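Peptidase M16 C-terminal domain-containing protein (Enterococcus faecalis, PDB 3D3Y) is of unknown function but is related to M16 zinc metallopeptidases, carrying a domain of the inactive type, and probably binds a metal ion. Local coordinates at residues E20-R26 with F204-V209. Numbering follows the deposited sequence.
With EDO (1,2-ethanediol), chain F.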
loop_
_atom_site.group_PDB
_atom_site.type_symbol
_atom_site.label_atom_id
_atom_site.label_comp_id
_atom_site.label_asym_id
_atom_site.label_seq_id
_atom_site.Cartn_x
_atom_site.Cartn_y
_atom_site.Cartn_z
ATOM N N GLU A 20 -1.653 23.552 13.620
ATOM C CA GLU A 20 -0.932 24.740 13.186
ATOM C C GLU A 20 0.485 24.372 12.718
ATOM O O GLU A 20 1.341 25.242 12.525
ATOM C CB GLU A 20 -0.895 25.764 14.327
ATOM C CG GLU A 20 -2.205 26.511 14.489
ATOM C CD GLU A 20 -2.176 27.474 15.658
ATOM O OE1 GLU A 20 -1.910 27.020 16.783
ATOM O OE2 GLU A 20 -2.417 28.684 15.449
ATOM N N LYS A 21 0.712 23.071 12.532
ATOM C CA LYS A 21 2.025 22.537 12.232
ATOM C C LYS A 21 2.465 22.876 10.801
ATOM O O LYS A 21 3.665 22.961 10.532
ATOM C CB LYS A 21 2.026 21.017 12.460
ATOM C CG LYS A 21 3.397 20.341 12.389
ATOM C CD LYS A 21 3.401 18.952 13.086
ATOM C CE LYS A 21 4.707 18.166 12.789
ATOM N NZ LYS A 21 5.093 17.234 13.915
ATOM N N TYR A 22 1.492 23.112 9.918
ATOM C CA TYR A 22 1.748 23.297 8.474
ATOM C C TYR A 22 1.225 24.602 7.894
ATOM O O TYR A 22 0.275 25.174 8.409
ATOM C CB TYR A 22 1.167 22.128 7.687
ATOM C CG TYR A 22 1.656 20.801 8.228
ATOM C CD1 TYR A 22 2.983 20.384 8.021
ATOM C CD2 TYR A 22 0.808 19.978 8.973
ATOM C CE1 TYR A 22 3.448 19.163 8.533
ATOM C CE2 TYR A 22 1.261 18.763 9.495
ATOM C CZ TYR A 22 2.578 18.367 9.278
ATOM O OH TYR A 22 3.029 17.172 9.795
ATOM N N LYS A 23 1.832 25.043 6.792
ATOM C CA LYS A 23 1.419 26.263 6.094
ATOM C C LYS A 23 0.489 25.916 4.931
ATOM O O LYS A 23 -0.043 26.798 4.258
ATOM C CB LYS A 23 2.651 27.020 5.572
ATOM C CG LYS A 23 3.611 27.469 6.655
ATOM C CD LYS A 23 4.750 28.280 6.049
ATOM C CE LYS A 23 5.836 28.504 7.054
ATOM N NZ LYS A 23 5.428 29.493 8.090
ATOM N N THR A 24 0.326 24.622 4.681
ATOM C CA THR A 24 -0.592 24.154 3.661
ATOM C C THR A 24 -1.654 23.272 4.288
ATOM O O THR A 24 -1.541 22.882 5.457
ATOM C CB THR A 24 0.108 23.303 2.593
ATOM O OG1 THR A 24 0.676 22.139 3.216
ATOM C CG2 THR A 24 1.191 24.120 1.854
ATOM N N VAL A 25 -2.650 22.933 3.468
ATOM C CA VAL A 25 -3.789 22.118 3.868
ATOM C C VAL A 25 -3.805 20.899 2.945
ATOM O O VAL A 25 -3.757 21.040 1.727
ATOM C CB VAL A 25 -5.092 22.889 3.745
ATOM C CG1 VAL A 25 -6.281 21.986 4.092
ATOM C CG2 VAL A 25 -5.067 24.118 4.683
ATOM N N ARG A 26 -3.791 19.705 3.535
ATOM C CA ARG A 26 -3.836 18.489 2.752
ATOM C C ARG A 26 -5.270 18.026 2.765
ATOM O O ARG A 26 -5.948 18.103 3.809
ATOM C CB ARG A 26 -2.989 17.415 3.399
ATOM C CG ARG A 26 -1.618 17.855 3.748
ATOM C CD ARG A 26 -0.650 17.337 2.745
ATOM N NE ARG A 26 0.680 17.895 2.971
ATOM C CZ ARG A 26 1.642 17.867 2.056
ATOM N NH1 ARG A 26 1.396 17.285 0.874
ATOM N NH2 ARG A 26 2.828 18.419 2.319
ATOM N N PHE A 204 -10.581 13.538 4.415
ATOM C CA PHE A 204 -9.726 14.083 5.463
ATOM C C PHE A 204 -9.183 15.449 5.076
ATOM O O PHE A 204 -8.790 15.684 3.915
ATOM C CB PHE A 204 -8.559 13.132 5.732
ATOM C CG PHE A 204 -8.969 11.867 6.409
ATOM C CD1 PHE A 204 -8.758 11.697 7.767
ATOM C CD2 PHE A 204 -9.579 10.836 5.683
ATOM C CE1 PHE A 204 -9.156 10.530 8.401
ATOM C CE2 PHE A 204 -9.969 9.666 6.321
ATOM C CZ PHE A 204 -9.755 9.511 7.664
ATOM N N VAL A 205 -9.161 16.344 6.059
ATOM C CA VAL A 205 -8.580 17.655 5.894
ATOM C C VAL A 205 -7.657 17.879 7.073
ATOM O O VAL A 205 -8.102 17.884 8.226
ATOM C CB VAL A 205 -9.666 18.780 5.842
ATOM C CG1 VAL A 205 -8.992 20.129 5.625
ATOM C CG2 VAL A 205 -10.650 18.486 4.727
ATOM N N LEU A 206 -6.370 18.046 6.773
ATOM C CA LEU A 206 -5.344 18.264 7.778
ATOM C C LEU A 206 -4.697 19.619 7.530
ATOM O O LEU A 206 -4.071 19.849 6.460
ATOM C CB LEU A 206 -4.289 17.144 7.730
ATOM C CG LEU A 206 -2.987 17.400 8.510
ATOM C CD1 LEU A 206 -3.206 17.067 9.953
ATOM C CD2 LEU A 206 -1.864 16.574 7.968
ATOM N N GLY A 207 -4.828 20.514 8.505
ATOM C CA GLY A 207 -4.229 21.849 8.375
ATOM C C GLY A 207 -4.858 22.821 9.359
ATOM O O GLY A 207 -5.667 22.404 10.220
ATOM N N ASP A 208 -4.498 24.103 9.236
ATOM C CA ASP A 208 -5.041 25.140 10.110
ATOM C C ASP A 208 -6.401 25.528 9.570
ATOM O O ASP A 208 -6.558 26.537 8.889
ATOM C CB ASP A 208 -4.102 26.351 10.174
ATOM C CG ASP A 208 -4.558 27.411 11.187
ATOM O OD1 ASP A 208 -5.547 27.206 11.926
ATOM O OD2 ASP A 208 -3.892 28.455 11.254
ATOM N N VAL A 209 -7.376 24.680 9.872
ATOM C CA VAL A 209 -8.741 24.826 9.400
ATOM C C VAL A 209 -9.691 24.590 10.578
ATOM O O VAL A 209 -9.294 24.016 11.598
ATOM C CB VAL A 209 -9.073 23.786 8.294
ATOM C CG1 VAL A 209 -8.299 24.081 7.013
ATOM C CG2 VAL A 209 -8.785 22.365 8.785
HETATM C C1 EDO F . -0.121 21.537 16.581
HETATM O O1 EDO F . -0.738 22.803 16.333
HETATM C C2 EDO F . -1.072 20.403 16.218
HETATM O O2 EDO F . -0.363 19.158 16.304
HETATM O O HOH W 1 -2.651 24.966 7.053
HETATM O O HOH W 2 -1.390 20.496 6.180
#
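An antiparallel pairing in the six-stranded mixed sheet joins Arg26 and Leu206, where strand 24-34 begins and strand 200-207 ends. Arg26 and Leu206 form a hydrogen-bonded pair: Arg26 N gives its proton to Leu206 O at 2.9 Å, nearly straight at 165°, and Leu206 N returns one to Arg26 O at 3.0 Å, in the carbonyl plane. Toward Thr24 and Asp208 the two backbones draw apart and waters bridge them. One water donates to Leu206 O, its distance to Thr24 O being suspiciously short; a second accepts from Asp208 N, 3.0 Å away, and lies beside Tyr22 O and Thr24 O. Gly207 sits at the parting, where a CB would press on Val25 CG2 and on the carbonyl O of Leu206. On one face, Val25 CG1, anti to its backbone N (chi1 177°), meets Val205 CG1 at 3.6 Å, while Val25 CG2 reaches tip to tip to Val209 CG1. On the other, Leu206 CD2 approaches Tyr22 CE2 obliquely at 4.1 Å. Helix 211-219 covers Val205 and Val209 through Leu214, and Ala368 of helix 368-380 packs on Tyr22, Arg26 and Leu206; strands 12-18 and 85-95 continue the sheet beyond 200-207 and 24-34, respectively.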